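Local atomic coordinates of O-succinylhomoserine sulfhydrylase (Mycobacterium tuberculosis, PDB entry 3NDN), a protein that probably catalyses the pyridoxal-phosphate-dependent formation of L-homocysteine from O-succinyl-L-homoserine and hydrogen sulfide, a step of methionine biosynthesis. Residues V328-L333 and D390-I395; A115-G120 and T167-F172; G233-G238 and W268-G273. All blocks are in the same frame, centred on the assembly; numbering follows the deposited sequence.

Contact 1. Residues V328-L333 and D390-I395; sequences VVTFAL and DGVVRI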
loop_
_atom_site.group_PDB
_atom_site.type_symbol
_atom_site.label_atom_id
_atom_site.label_comp_id
_atom_site.label_asym_id
_atom_site.label_seq_id
_atom_site.Cartn_x
_atom_site.Cartn_y
_atom_site.Cartn_z
ATOM N N VAL A 328 -20.731 22.367 -1.616
ATOM C CA VAL A 328 -20.761 22.743 -3.045
ATOM C C VAL A 328 -21.629 24.008 -3.264
ATOM O O VAL A 328 -22.741 24.107 -2.725
ATOM C CB VAL A 328 -21.309 21.585 -3.905
ATOM C CG1 VAL A 328 -21.198 21.901 -5.394
ATOM C CG2 VAL A 328 -20.571 20.275 -3.599
ATOM N N VAL A 329 -21.112 24.956 -4.046
ATOM C CA VAL A 329 -21.823 26.214 -4.382
ATOM C C VAL A 329 -21.994 26.375 -5.907
ATOM O O VAL A 329 -21.009 26.342 -6.647
ATOM C CB VAL A 329 -21.070 27.445 -3.843
ATOM C CG1 VAL A 329 -21.890 28.741 -4.061
ATOM C CG2 VAL A 329 -20.704 27.258 -2.359
ATOM N N THR A 330 -23.231 26.587 -6.357
ATOM C CA THR A 330 -23.543 26.790 -7.784
ATOM C C THR A 330 -23.964 28.261 -8.007
ATOM O O THR A 330 -24.693 28.821 -7.185
ATOM C CB THR A 330 -24.659 25.801 -8.234
ATOM O OG1 THR A 330 -24.226 24.448 -8.000
ATOM C CG2 THR A 330 -24.990 25.952 -9.728
ATOM N N PHE A 331 -23.487 28.878 -9.092
ATOM C CA PHE A 331 -23.892 30.257 -9.458
ATOM C C PHE A 331 -23.943 30.532 -10.971
ATOM O O PHE A 331 -23.395 29.772 -11.770
ATOM C CB PHE A 331 -23.007 31.300 -8.759
ATOM C CG PHE A 331 -21.578 31.352 -9.271
ATOM C CD1 PHE A 331 -21.182 32.361 -10.148
ATOM C CD2 PHE A 331 -20.632 30.415 -8.854
ATOM C CE1 PHE A 331 -19.868 32.434 -10.620
ATOM C CE2 PHE A 331 -19.308 30.480 -9.314
ATOM C CZ PHE A 331 -18.928 31.489 -10.205
ATOM N N ALA A 332 -24.588 31.643 -11.348
ATOM C CA ALA A 332 -24.675 32.064 -12.745
ATOM C C ALA A 332 -24.160 33.492 -12.937
ATOM O O ALA A 332 -24.459 34.386 -12.129
ATOM C CB ALA A 332 -26.120 31.945 -13.262
ATOM N N LEU A 333 -23.377 33.683 -13.999
ATOM C CA LEU A 333 -22.830 34.987 -14.358
ATOM C C LEU A 333 -23.916 35.893 -14.937
ATOM O O LEU A 333 -24.814 35.418 -15.637
ATOM C CB LEU A 333 -21.680 34.834 -15.365
ATOM C CG LEU A 333 -20.394 34.168 -14.869
ATOM C CD1 LEU A 333 -19.522 33.719 -16.026
ATOM C CD2 LEU A 333 -19.601 35.065 -13.923
ATOM N N ASP A 390 -25.535 28.294 -20.218
ATOM C CA ASP A 390 -24.095 28.285 -20.499
ATOM C C ASP A 390 -23.291 29.208 -19.565
ATOM O O ASP A 390 -22.061 29.184 -19.582
ATOM C CB ASP A 390 -23.816 28.656 -21.967
ATOM C CG ASP A 390 -23.982 27.472 -22.939
ATOM O OD1 ASP A 390 -23.704 26.297 -22.575
ATOM O OD2 ASP A 390 -24.350 27.729 -24.103
ATOM N N GLY A 391 -23.989 30.003 -18.756
ATOM C CA GLY A 391 -23.350 30.895 -17.769
ATOM C C GLY A 391 -23.203 30.334 -16.358
ATOM O O GLY A 391 -22.765 31.034 -15.440
ATOM N N VAL A 392 -23.526 29.055 -16.187
ATOM C CA VAL A 392 -23.516 28.427 -14.858
ATOM C C VAL A 392 -22.157 27.778 -14.521
ATOM O O VAL A 392 -21.573 27.075 -15.356
ATOM C CB VAL A 392 -24.670 27.399 -14.724
ATOM C CG1 VAL A 392 -24.573 26.637 -13.423
ATOM C CG2 VAL A 392 -26.028 28.102 -14.829
ATOM N N VAL A 393 -21.672 28.049 -13.304
ATOM C CA VAL A 393 -20.387 27.541 -12.755
ATOM C C VAL A 393 -20.625 26.840 -11.394
ATOM O O VAL A 393 -21.464 27.294 -10.605
ATOM C CB VAL A 393 -19.346 28.707 -12.611
ATOM C CG1 VAL A 393 -18.039 28.237 -11.977
ATOM C CG2 VAL A 393 -19.056 29.344 -13.977
ATOM N N ARG A 394 -19.926 25.723 -11.142
ATOM C CA ARG A 394 -20.026 24.966 -9.868
ATOM C C ARG A 394 -18.672 24.869 -9.130
ATOM O O ARG A 394 -17.679 24.429 -9.725
ATOM C CB ARG A 394 -20.535 23.542 -10.130
ATOM C CG ARG A 394 -21.023 22.818 -8.866
ATOM C CD ARG A 394 -21.222 21.315 -9.086
ATOM N NE ARG A 394 -19.962 20.595 -9.303
ATOM C CZ ARG A 394 -19.883 19.307 -9.640
ATOM N NH1 ARG A 394 -20.991 18.585 -9.820
ATOM N NH2 ARG A 394 -18.694 18.735 -9.819
ATOM N N ILE A 395 -18.634 25.254 -7.847
ATOM C CA ILE A 395 -17.388 25.187 -7.050
ATOM C C ILE A 395 -17.501 24.187 -5.874
ATOM O O ILE A 395 -18.447 24.247 -5.069
ATOM C CB ILE A 395 -16.936 26.580 -6.515
ATOM C CG1 ILE A 395 -16.607 27.529 -7.678
ATOM C CG2 ILE A 395 -15.701 26.448 -5.584
ATOM C CD1 ILE A 395 -16.332 28.977 -7.246
#

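Contact 2. Residues A115-G120 and T167-F172; sequences ALLGAG and TQAVFF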
loop_
_atom_site.group_PDB
_atom_site.type_symbol
_atom_site.label_atom_id
_atom_site.label_comp_id
_atom_site.label_asym_id
_atom_site.label_seq_id
_atom_site.Cartn_x
_atom_site.Cartn_y
_atom_site.Cartn_z
ATOM N N ALA A 115 -31.349 -5.554 -6.168
ATOM C CA ALA A 115 -31.805 -6.397 -5.068
ATOM C C ALA A 115 -33.326 -6.333 -4.859
ATOM O O ALA A 115 -33.913 -7.268 -4.315
ATOM C CB ALA A 115 -31.107 -5.963 -3.779
ATOM N N LEU A 116 -33.932 -5.208 -5.239
ATOM C CA LEU A 116 -35.375 -4.967 -5.047
ATOM C C LEU A 116 -36.190 -5.222 -6.323
ATOM O O LEU A 116 -37.432 -5.342 -6.267
ATOM C CB LEU A 116 -35.613 -3.523 -4.571
ATOM C CG LEU A 116 -35.068 -3.077 -3.195
ATOM C CD1 LEU A 116 -35.127 -1.554 -3.056
ATOM C CD2 LEU A 116 -35.840 -3.744 -2.052
ATOM N N LEU A 117 -35.504 -5.292 -7.464
ATOM C CA LEU A 117 -36.168 -5.204 -8.777
ATOM C C LEU A 117 -35.778 -6.279 -9.811
ATOM O O LEU A 117 -34.713 -6.205 -10.439
ATOM C CB LEU A 117 -35.967 -3.807 -9.386
ATOM C CG LEU A 117 -36.441 -2.554 -8.644
ATOM C CD1 LEU A 117 -35.751 -1.335 -9.216
ATOM C CD2 LEU A 117 -37.984 -2.395 -8.718
ATOM N N GLY A 118 -36.665 -7.257 -9.994
ATOM C CA GLY A 118 -36.541 -8.236 -11.089
ATOM C C GLY A 118 -37.446 -7.896 -12.274
ATOM O O GLY A 118 -38.134 -6.863 -12.273
ATOM N N ALA A 119 -37.420 -8.742 -13.301
ATOM C CA ALA A 119 -38.323 -8.577 -14.446
ATOM C C ALA A 119 -39.766 -8.442 -13.964
ATOM O O ALA A 119 -40.245 -9.267 -13.189
ATOM C CB ALA A 119 -38.172 -9.756 -15.432
ATOM N N GLY A 120 -40.435 -7.371 -14.384
ATOM C CA GLY A 120 -41.857 -7.164 -14.042
ATOM C C GLY A 120 -42.142 -6.272 -12.841
ATOM O O GLY A 120 -43.270 -5.799 -12.667
ATOM N N THR A 167 -46.105 -0.675 -5.864
ATOM C CA THR A 167 -44.757 -0.309 -6.322
ATOM C C THR A 167 -43.709 -1.050 -5.459
ATOM O O THR A 167 -43.964 -1.328 -4.274
ATOM C CB THR A 167 -44.590 1.246 -6.265
ATOM O OG1 THR A 167 -45.576 1.860 -7.116
ATOM C CG2 THR A 167 -43.188 1.717 -6.686
ATOM N N GLN A 168 -42.558 -1.393 -6.053
ATOM C CA GLN A 168 -41.483 -2.108 -5.338
ATOM C C GLN A 168 -40.376 -1.195 -4.768
ATOM O O GLN A 168 -39.905 -1.419 -3.648
ATOM C CB GLN A 168 -40.859 -3.204 -6.224
ATOM C CG GLN A 168 -41.632 -4.527 -6.252
ATOM C CD GLN A 168 -42.927 -4.431 -7.055
ATOM O OE1 GLN A 168 -42.936 -3.923 -8.183
ATOM N NE2 GLN A 168 -44.025 -4.905 -6.471
ATOM N N ALA A 169 -39.975 -0.173 -5.529
ATOM C CA ALA A 169 -38.888 0.728 -5.108
ATOM C C ALA A 169 -39.116 2.190 -5.490
ATOM O O ALA A 169 -39.779 2.480 -6.481
ATOM C CB ALA A 169 -37.530 0.236 -5.642
ATOM N N VAL A 170 -38.561 3.087 -4.666
ATOM C CA VAL A 170 -38.490 4.532 -4.915
ATOM C C VAL A 170 -37.006 4.970 -4.787
ATOM O O VAL A 170 -36.322 4.562 -3.837
ATOM C CB VAL A 170 -39.383 5.296 -3.903
ATOM C CG1 VAL A 170 -38.995 6.783 -3.789
ATOM C CG2 VAL A 170 -40.889 5.148 -4.278
ATOM N N PHE A 171 -36.508 5.773 -5.731
ATOM C CA PHE A 171 -35.101 6.262 -5.695
ATOM C C PHE A 171 -35.024 7.780 -5.963
ATOM O O PHE A 171 -35.625 8.256 -6.919
ATOM C CB PHE A 171 -34.248 5.506 -6.733
ATOM C CG PHE A 171 -32.788 5.941 -6.777
ATOM C CD1 PHE A 171 -31.914 5.602 -5.754
ATOM C CD2 PHE A 171 -32.302 6.709 -7.835
ATOM C CE1 PHE A 171 -30.564 6.016 -5.780
ATOM C CE2 PHE A 171 -30.951 7.118 -7.877
ATOM C CZ PHE A 171 -30.086 6.769 -6.843
ATOM N N PHE A 172 -34.280 8.528 -5.133
ATOM C CA PHE A 172 -33.976 9.952 -5.405
ATOM C C PHE A 172 -32.682 10.419 -4.699
ATOM O O PHE A 172 -32.203 9.737 -3.790
ATOM C CB PHE A 172 -35.157 10.885 -5.035
ATOM C CG PHE A 172 -35.570 10.840 -3.564
ATOM C CD1 PHE A 172 -34.953 11.658 -2.618
ATOM C CD2 PHE A 172 -36.611 10.005 -3.144
ATOM C CE1 PHE A 172 -35.334 11.625 -1.260
ATOM C CE2 PHE A 172 -37.008 9.956 -1.790
ATOM C CZ PHE A 172 -36.369 10.771 -0.837
#

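Contact 3. Residues G233-G238 and W268-G273; sequences GRVLGG and WVLLKG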
loop_
_atom_site.group_PDB
_atom_site.type_symbol
_atom_site.label_atom_id
_atom_site.label_comp_id
_atom_site.label_asym_id
_atom_site.label_seq_id
_atom_site.Cartn_x
_atom_site.Cartn_y
_atom_site.Cartn_z
ATOM N N GLY A 233 -9.299 12.435 -2.394
ATOM C CA GLY A 233 -9.215 12.063 -3.815
ATOM C C GLY A 233 -8.402 10.850 -4.238
ATOM O O GLY A 233 -8.027 10.754 -5.425
ATOM N N ARG A 234 -8.233 9.888 -3.327
ATOM C CA ARG A 234 -7.275 8.755 -3.490
ATOM C C ARG A 234 -7.815 7.459 -4.138
ATOM O O ARG A 234 -7.177 6.920 -5.086
ATOM C CB ARG A 234 -6.625 8.404 -2.151
ATOM C CG ARG A 234 -5.703 9.463 -1.573
ATOM C CD ARG A 234 -5.513 9.266 -0.061
ATOM N NE ARG A 234 -6.759 9.380 0.707
ATOM C CZ ARG A 234 -6.824 9.245 2.032
ATOM N NH1 ARG A 234 -5.723 8.972 2.731
ATOM N NH2 ARG A 234 -7.991 9.376 2.670
ATOM N N VAL A 235 -8.946 6.944 -3.620
ATOM C CA VAL A 235 -9.479 5.637 -4.037
ATOM C C VAL A 235 -11.024 5.641 -4.254
ATOM O O VAL A 235 -11.723 6.599 -3.872
ATOM C CB VAL A 235 -9.071 4.448 -3.052
ATOM C CG1 VAL A 235 -7.534 4.380 -2.808
ATOM C CG2 VAL A 235 -9.843 4.519 -1.727
ATOM N N LEU A 236 -11.537 4.589 -4.892
ATOM C CA LEU A 236 -12.993 4.386 -5.007
ATOM C C LEU A 236 -13.544 3.357 -4.012
ATOM O O LEU A 236 -12.844 2.406 -3.602
ATOM C CB LEU A 236 -13.381 3.985 -6.441
ATOM C CG LEU A 236 -13.242 5.048 -7.538
ATOM C CD1 LEU A 236 -11.930 4.861 -8.246
ATOM C CD2 LEU A 236 -14.374 4.907 -8.535
ATOM N N GLY A 237 -14.821 3.519 -3.666
ATOM C CA GLY A 237 -15.535 2.546 -2.850
ATOM C C GLY A 237 -16.971 2.999 -2.657
ATOM O O GLY A 237 -17.342 4.117 -3.052
ATOM N N GLY A 238 -17.778 2.148 -2.047
ATOM C CA GLY A 238 -19.166 2.525 -1.687
ATOM C C GLY A 238 -19.751 1.621 -0.628
ATOM O O GLY A 238 -19.064 0.727 -0.125
ATOM N N TRP A 268 -8.982 -0.105 4.117
ATOM C CA TRP A 268 -8.067 0.528 5.089
ATOM C C TRP A 268 -8.023 2.056 4.866
ATOM O O TRP A 268 -8.181 2.837 5.827
ATOM C CB TRP A 268 -6.670 -0.099 4.985
ATOM C CG TRP A 268 -5.591 0.562 5.814
ATOM C CD1 TRP A 268 -5.366 0.405 7.157
ATOM C CD2 TRP A 268 -4.581 1.456 5.340
ATOM N NE1 TRP A 268 -4.271 1.145 7.545
ATOM C CE2 TRP A 268 -3.779 1.813 6.453
ATOM C CE3 TRP A 268 -4.283 2.007 4.080
ATOM C CZ2 TRP A 268 -2.681 2.683 6.345
ATOM C CZ3 TRP A 268 -3.188 2.871 3.967
ATOM C CH2 TRP A 268 -2.403 3.204 5.101
ATOM N N VAL A 269 -7.848 2.477 3.616
ATOM C CA VAL A 269 -7.870 3.918 3.284
ATOM C C VAL A 269 -9.155 4.629 3.792
ATOM O O VAL A 269 -9.084 5.689 4.449
ATOM C CB VAL A 269 -7.657 4.190 1.762
ATOM C CG1 VAL A 269 -7.815 5.704 1.459
ATOM C CG2 VAL A 269 -6.280 3.698 1.310
ATOM N N LEU A 270 -10.310 4.015 3.517
ATOM C CA LEU A 270 -11.604 4.584 3.847
ATOM C C LEU A 270 -11.945 4.586 5.344
ATOM O O LEU A 270 -12.500 5.550 5.822
ATOM C CB LEU A 270 -12.720 3.911 3.024
ATOM C CG LEU A 270 -12.580 4.050 1.498
ATOM C CD1 LEU A 270 -13.694 3.301 0.754
ATOM C CD2 LEU A 270 -12.551 5.521 1.059
ATOM N N LEU A 271 -11.637 3.505 6.071
ATOM C CA LEU A 271 -11.904 3.451 7.521
ATOM C C LEU A 271 -11.064 4.465 8.317
ATOM O O LEU A 271 -11.516 4.989 9.354
ATOM C CB LEU A 271 -11.715 1.992 8.067
ATOM C CG LEU A 271 -10.326 1.355 8.216
ATOM C CD1 LEU A 271 -9.659 1.742 9.605
ATOM C CD2 LEU A 271 -10.367 -0.176 8.088
ATOM N N LYS A 272 -9.856 4.765 7.830
ATOM C CA LYS A 272 -9.023 5.762 8.467
ATOM C C LYS A 272 -9.571 7.154 8.062
ATOM O O LYS A 272 -9.520 8.084 8.851
ATOM C CB LYS A 272 -7.541 5.604 8.065
ATOM C CG LYS A 272 -6.875 4.273 8.517
ATOM C CD LYS A 272 -6.915 4.064 10.057
ATOM C CE LYS A 272 -5.839 4.860 10.773
ATOM N NZ LYS A 272 -5.890 4.669 12.273
ATOM N N GLY A 273 -10.134 7.269 6.862
ATOM C CA GLY A 273 -10.799 8.553 6.463
ATOM C C GLY A 273 -12.000 8.887 7.356
ATOM O O GLY A 273 -12.309 10.066 7.611
HETATM O O HOH W 1 -6.864 7.367 4.968
#

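Contact 1. Residues V328-L333 and D390-I395
Strands 328-333 and 392-395 run antiparallel, their axes 4.7 Å apart at closest approach and 155° between directions, and five backbone hydrogen bonds join the segments. V329 N to I395 O and I395 N to V329 O are both 2.9 Å, and F331 and V393 form the second such hydrogen-bonded pair. The fifth bond, L333 N to the O of G391, comes from above the carbonyl plane, just where the chain passes from the loop at D390-G391 into the strand.

V329, F331, V393 and I395 share one face of the sheet. The F331 side chain takes the crowded position between backbone N and carbonyl carbon (chi1 70°), which swings its ring over the neighbouring strand. V393 CB then lies over one ring face, 4.1 Å from the centroid of the F331 ring, a CH-pi contact, while I395 CD1 comes obliquely to F331 CE2 at 3.9 Å. Branched V393 and I395 suit both extended backbone and this aromatic cover.

The other face carries T330, A332, V392 and R394. The T330 methyl CG2 meets V392 CG1 at 3.8 Å, and V328 CG1 crosses the R394 chain obliquely, 3.6 Å from its CG. T330 OG1 bonds to P178 O and Q180 NE2, R394 NH1 to N177 OD1. These two adjacent inner strands of the mixed sheet thus have one apolar face, with helix 340-350 on V393, and one mixed face: A332 and V392 are apolar beside W303, while the buried hydroxyl and guanidinium find partners in the loop after strand 169-173.

Contact 2. Residues A115-G120 and T167-F172
T167 OG1 is held by at least two hydrogen bonds, donating to V165 O and accepting from R122 NH1, so this buried hydroxyl is satisfied just before the strand begins. The setting is the large seven-stranded mixed sheet of a fold-type I pyridoxal-phosphate enzyme, where strand 169-173 runs parallel between 122-126 and 198-202; loop 115-120 leads from helix 105-114 toward strand 122-126 and covers the beginning of 169-173. Q168 also turns to R122: its chain bends at chi2 (73°), and OE1 accepts from the R122 backbone N. A flexible amide suits this partly exposed place, since its methylenes can pack while its carbonyl bonds to a strand end.

Across the two segments no hydrogen bond forms, and the contact is one of methyls and methylenes. A169 points its CB at the loop and meets two leucines that arrive from neighbouring positions. L116 directs its CB toward the strand and ends with CD1 at 4.0 Å from A169 CB. The CB of L117 does not point at the strand, yet with CG anti to the carbonyl carbon (chi1 -59°) its tip still comes near it. Alanine is small enough for both branched ends to close over it. L116 also touches V200 and Y246, and L117 packs on L123 while its carbonyl O accepts a hydrogen bond from W144 NE1 of the second subunit, so the same turn reaches the subunit interface. L117 CD2 itself lies astride two residues, 3.9 Å from Q168 CB and 4.1 Å from A169 CB.

Contact 3. Residues G233-G238 and W268-G273
The guanidinium of R234 lies with one face against the methyl CG1 of V269, which sits 3.7 Å above the plane, over its centre. At its rim NE forms a salt bridge with D230 OD1, while NH1 makes a weak hydrogen bond to a water 3.0 Å away. That water donates to the carbonyl O of V269 at 2.8 Å and so bridges the arginine to the helix backbone. A second flat group, the W268 indole, has K272 CG from the next turn of its own helix 4.2 Å above one face, offset toward the rim. R234 packs on W268 of the third subunit, and W268 and K272 of this chain pack on R234 of that subunit.

Two torsions set up this methyl-over-guanidinium contact: the arginine chain bends at chi3 (-62°), and V269 places CG1 anti to its backbone N (chi1 175°). A long, flat cation suits this place because it offers apolar contact on a face and N-H groups around its rim; the carboxylate of D230 probably balances its buried charge. In the fold-type I large domain, 233-237 is the last part of the connection from K227, the probable Schiff-base lysine, to strand 238-242, and helix 264-273 covers it.

Further along the loop V235 points toward the helix. Its CG2, in the crowded position between backbone N and carbonyl carbon, meets V269 CG1 tip to tip at 4.0 Å and crosses L270 CD2 at the same separation. D230 OD2 accepts from V235 N, so one carboxylate holds both the loop backbone and the arginine. At G237 the lack of a side chain lets the L270 end come close, with CD1 4.1 Å from G237 CA.

How the contacts relate
Along the chain the contacts come in series, contact 2 first, then contact 3, then contact 1. Contacts 2 and 3 both lie in the large domain with the seven-stranded sheet, one at the start of strand 169-173 and the other beside the entry to strand 238-242; their centres are 29 Å apart. Contact 1 lies in the separate C-terminal sheet, about 34 Å from contact 2 and 28 Å from contact 3 between centres. None touches another. Strand 169-173 links the domains indirectly, because N177, P178 and Q180, which follow it, bond to T330, R394 and the V328 carbonyl. Contact 2 reaches the second subunit and contact 3 all three other subunits of the homotetramer, whereas contact 1 stays within its own chain.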